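Local coordinates for protein cytosol aminopeptidase (Coxiella burnetii, PDB 3IJ3) that probably acts as a manganese-dependent metalloaminopeptidase of the M17 family, removing residues from the N-termini of peptides, at residues Ala181-Ala190 / Ser227-Leu235. Numbering follows the deposited sequence. Where two conformers were deposited one is given.
Sequences AEDMGPSELA and SRPPLLIDL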
loop_
_atom_site.group_PDB
_atom_site.type_symbol
_atom_site.label_atom_id
_atom_site.label_comp_id
_atom_site.label_asym_id
_atom_site.label_seq_id
_atom_site.Cartn_x
_atom_site.Cartn_y
_atom_site.Cartn_z
ATOM N N ALA A 181 10.040 2.978 26.445
ATOM C CA ALA A 181 8.972 2.213 27.070
ATOM C C ALA A 181 9.462 1.078 27.949
ATOM O O ALA A 181 8.863 0.801 28.987
ATOM C CB ALA A 181 7.967 1.701 26.024
ATOM N N GLU A 182 10.554 0.409 27.548
ATOM C CA GLU A 182 11.093 -0.683 28.343
ATOM C C GLU A 182 11.386 -0.266 29.797
ATOM O O GLU A 182 11.258 -1.081 30.718
ATOM C CB GLU A 182 12.387 -1.206 27.713
ATOM C CG GLU A 182 13.112 -2.290 28.531
ATOM C CD GLU A 182 12.339 -3.598 28.695
ATOM O OE1 GLU A 182 11.314 -3.847 28.015
ATOM O OE2 GLU A 182 12.794 -4.434 29.519
ATOM N N ASP A 183 11.781 0.977 29.968
ATOM C CA ASP A 183 12.137 1.528 31.293
ATOM C C ASP A 183 11.068 2.481 31.849
ATOM O O ASP A 183 11.279 3.173 32.854
ATOM C CB ASP A 183 13.493 2.227 31.149
ATOM C CG ASP A 183 14.601 1.277 30.685
ATOM O OD1 ASP A 183 14.592 0.097 31.069
ATOM O OD2 ASP A 183 15.511 1.741 29.976
ATOM N N MET A 184 9.904 2.493 31.216
ATOM C CA MET A 184 8.794 3.348 31.615
ATOM C C MET A 184 7.482 2.631 31.299
ATOM O O MET A 184 6.688 3.084 30.448
ATOM C CB MET A 184 8.861 4.725 30.950
ATOM C CG MET A 184 7.806 5.719 31.411
ATOM S SD MET A 184 7.720 5.970 33.212
ATOM C CE MET A 184 9.423 6.473 33.594
ATOM N N GLY A 185 7.274 1.528 32.006
ATOM C CA GLY A 185 6.032 0.786 31.906
ATOM C C GLY A 185 5.072 1.234 33.001
ATOM O O GLY A 185 5.332 2.175 33.733
ATOM N N PRO A 186 3.944 0.530 33.146
ATOM C CA PRO A 186 2.957 0.950 34.154
ATOM C C PRO A 186 3.519 1.088 35.576
ATOM O O PRO A 186 3.197 2.052 36.277
ATOM C CB PRO A 186 1.877 -0.144 34.059
ATOM C CG PRO A 186 1.959 -0.604 32.629
ATOM C CD PRO A 186 3.456 -0.559 32.294
ATOM N N SER A 187 4.363 0.137 35.982
ATOM C CA SER A 187 4.978 0.152 37.309
ATOM C C SER A 187 5.882 1.356 37.498
ATOM O O SER A 187 5.839 2.008 38.535
ATOM C CB SER A 187 5.789 -1.129 37.540
ATOM O OG SER A 187 4.944 -2.262 37.508
ATOM N N GLU A 188 6.690 1.660 36.483
ATOM C CA GLU A 188 7.605 2.797 36.558
ATOM C C GLU A 188 6.840 4.126 36.596
ATOM O O GLU A 188 7.259 5.086 37.252
ATOM C CB GLU A 188 8.620 2.798 35.422
ATOM C CG GLU A 188 9.631 1.655 35.484
ATOM C CD GLU A 188 9.133 0.326 34.981
ATOM O OE1 GLU A 188 8.098 0.243 34.275
ATOM O OE2 GLU A 188 9.825 -0.673 35.270
ATOM N N LEU A 189 5.728 4.174 35.883
ATOM C CA LEU A 189 4.880 5.360 35.868
ATOM C C LEU A 189 4.259 5.517 37.265
ATOM O O LEU A 189 4.242 6.620 37.834
ATOM C CB LEU A 189 3.835 5.244 34.777
ATOM C CG LEU A 189 2.969 6.447 34.468
ATOM C CD1 LEU A 189 3.870 7.687 34.195
ATOM C CD2 LEU A 189 2.035 6.137 33.285
ATOM N N ALA A 190 3.767 4.416 37.829
ATOM C CA ALA A 190 3.236 4.459 39.200
ATOM C C ALA A 190 4.298 4.936 40.191
ATOM O O ALA A 190 4.008 5.757 41.083
ATOM C CB ALA A 190 2.689 3.077 39.620
ATOM N N SER A 227 3.299 -7.799 28.775
ATOM C CA SER A 227 4.044 -8.579 29.762
ATOM C C SER A 227 4.087 -7.812 31.083
ATOM O O SER A 227 4.424 -8.393 32.126
ATOM C CB SER A 227 5.473 -8.895 29.290
ATOM O OG SER A 227 6.152 -7.712 28.973
ATOM N N ARG A 228 3.791 -6.520 31.032
ATOM C CA ARG A 228 3.751 -5.675 32.223
ATOM C C ARG A 228 2.284 -5.334 32.453
ATOM O O ARG A 228 1.680 -4.628 31.644
ATOM C CB ARG A 228 4.616 -4.454 32.026
ATOM C CG ARG A 228 6.048 -4.902 31.778
ATOM C CD ARG A 228 6.932 -3.786 31.488
ATOM N NE ARG A 228 6.468 -3.001 30.345
ATOM C CZ ARG A 228 7.097 -1.913 29.914
ATOM N NH1 ARG A 228 8.185 -1.523 30.533
ATOM N NH2 ARG A 228 6.628 -1.213 28.887
ATOM N N PRO A 229 1.728 -5.838 33.550
ATOM C CA PRO A 229 0.282 -5.714 33.741
ATOM C C PRO A 229 -0.256 -4.306 33.929
ATOM O O PRO A 229 0.476 -3.426 34.402
ATOM C CB PRO A 229 -0.008 -6.587 34.964
ATOM C CG PRO A 229 1.262 -6.977 35.540
ATOM C CD PRO A 229 2.367 -6.660 34.592
ATOM N N PRO A 230 -1.538 -4.115 33.584
ATOM C CA PRO A 230 -2.165 -2.803 33.684
ATOM C C PRO A 230 -2.520 -2.417 35.109
ATOM O O PRO A 230 -2.702 -3.283 35.977
ATOM C CB PRO A 230 -3.425 -2.976 32.850
ATOM C CG PRO A 230 -3.811 -4.397 33.059
ATOM C CD PRO A 230 -2.480 -5.125 33.070
ATOM N N LEU A 231 -2.661 -1.117 35.324
ATOM C CA LEU A 231 -3.042 -0.597 36.639
ATOM C C LEU A 231 -3.671 0.776 36.519
ATOM O O LEU A 231 -3.651 1.386 35.448
ATOM C CB LEU A 231 -1.834 -0.602 37.558
ATOM C CG LEU A 231 -0.587 0.144 37.121
ATOM C CD1 LEU A 231 -0.761 1.595 37.529
ATOM C CD2 LEU A 231 0.705 -0.368 37.724
ATOM N N LEU A 232 -4.283 1.217 37.611
ATOM C CA LEU A 232 -4.845 2.549 37.705
ATOM C C LEU A 232 -4.185 3.232 38.889
ATOM O O LEU A 232 -4.139 2.683 39.992
ATOM C CB LEU A 232 -6.359 2.518 37.898
ATOM C CG LEU A 232 -7.046 3.862 38.148
ATOM C CD1 LEU A 232 -6.936 4.802 36.932
ATOM C CD2 LEU A 232 -8.487 3.634 38.525
ATOM N N ILE A 233 -3.615 4.395 38.632
ATOM C CA ILE A 233 -2.984 5.229 39.669
ATOM C C ILE A 233 -4.013 6.289 40.097
ATOM O O ILE A 233 -4.547 6.985 39.241
ATOM C CB ILE A 233 -1.745 5.942 39.093
ATOM C CG1 ILE A 233 -0.751 4.922 38.561
ATOM C CG2 ILE A 233 -1.070 6.857 40.160
ATOM C CD1 ILE A 233 0.209 5.503 37.514
ATOM N N ASP A 234 -4.213 6.454 41.411
ATOM C CA ASP A 234 -5.208 7.382 41.984
ATOM C C ASP A 234 -4.560 8.156 43.126
ATOM O O ASP A 234 -4.318 7.596 44.193
ATOM C CB ASP A 234 -6.408 6.554 42.466
ATOM C CG ASP A 234 -7.613 7.394 42.945
ATOM O OD1 ASP A 234 -7.556 8.627 42.955
ATOM O OD2 ASP A 234 -8.661 6.767 43.307
ATOM N N LEU A 235 -4.204 9.407 42.861
ATOM C CA LEU A 235 -3.571 10.286 43.842
ATOM C C LEU A 235 -4.535 11.341 44.342
ATOM O O LEU A 235 -5.330 11.891 43.556
ATOM C CB LEU A 235 -2.319 10.955 43.237
ATOM C CG LEU A 235 -1.592 12.081 44.019
ATOM C CD1 LEU A 235 -0.146 12.257 43.546
ATOM C CD2 LEU A 235 -2.341 13.432 43.899
HETATM O O HOH W 1 9.795 -2.660 32.860
#
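R228 reaches across to the turn that precedes helix 186-200 and grips a single carbonyl oxygen end-on. Its NH1 lies 2.9 Å from O of A181 and its NH2 3.0 Å from that same atom, which sits in the guanidinium plane. Neither bond is straight: the N-H...O angle is 151° for NH1 and smaller still for NH2, and the NH2 donor stands well above the carbonyl plane. Because the backbone N of M184 also donates to O of A181, three N-H groups converge on this oxygen. A bend at chi3 (-57°) swings the guanidinium toward the turn, and G185 lies against one of its faces, with CA 3.4 Å from NH1.

G185 occupies the N-cap position, and its N donates a 2.7 Å hydrogen bond to OE1 of E188, three residues on, one half of a capping box; the oxygen is met from above the carboxylate plane. OE1 of E188 also comes to 4.1 Å from NH1 of R228, well out of the guanidinium plane, so opposite charges lie near each other but no N-H points at the oxygen. A water accepts from NH1 of R228 and lies 3.1 Å from OE2 of E188, to which it may donate. Near the same end of the contact, E182 forms salt bridges with R313 and R224 of a second subunit, placing the turn at a subunit interface.

Within the catalytic domain, the helix packs on the large mixed sheet, and its first turn, 186-190, runs nearly parallel to strand 231-235 (6° between their directions).

Van der Waals contacts continue the interface. The P186 ring rests on the chain before the strand, its CB 3.6 Å from the carbonyl O of P229, while CD2 of L231 makes apolar contact with P186 CB. Further along, I233 extends CD1 to 3.6 Å from CA of A190 and also meets L189; I206 of neighbouring strand 203-208 packs against A190, L231 and I233.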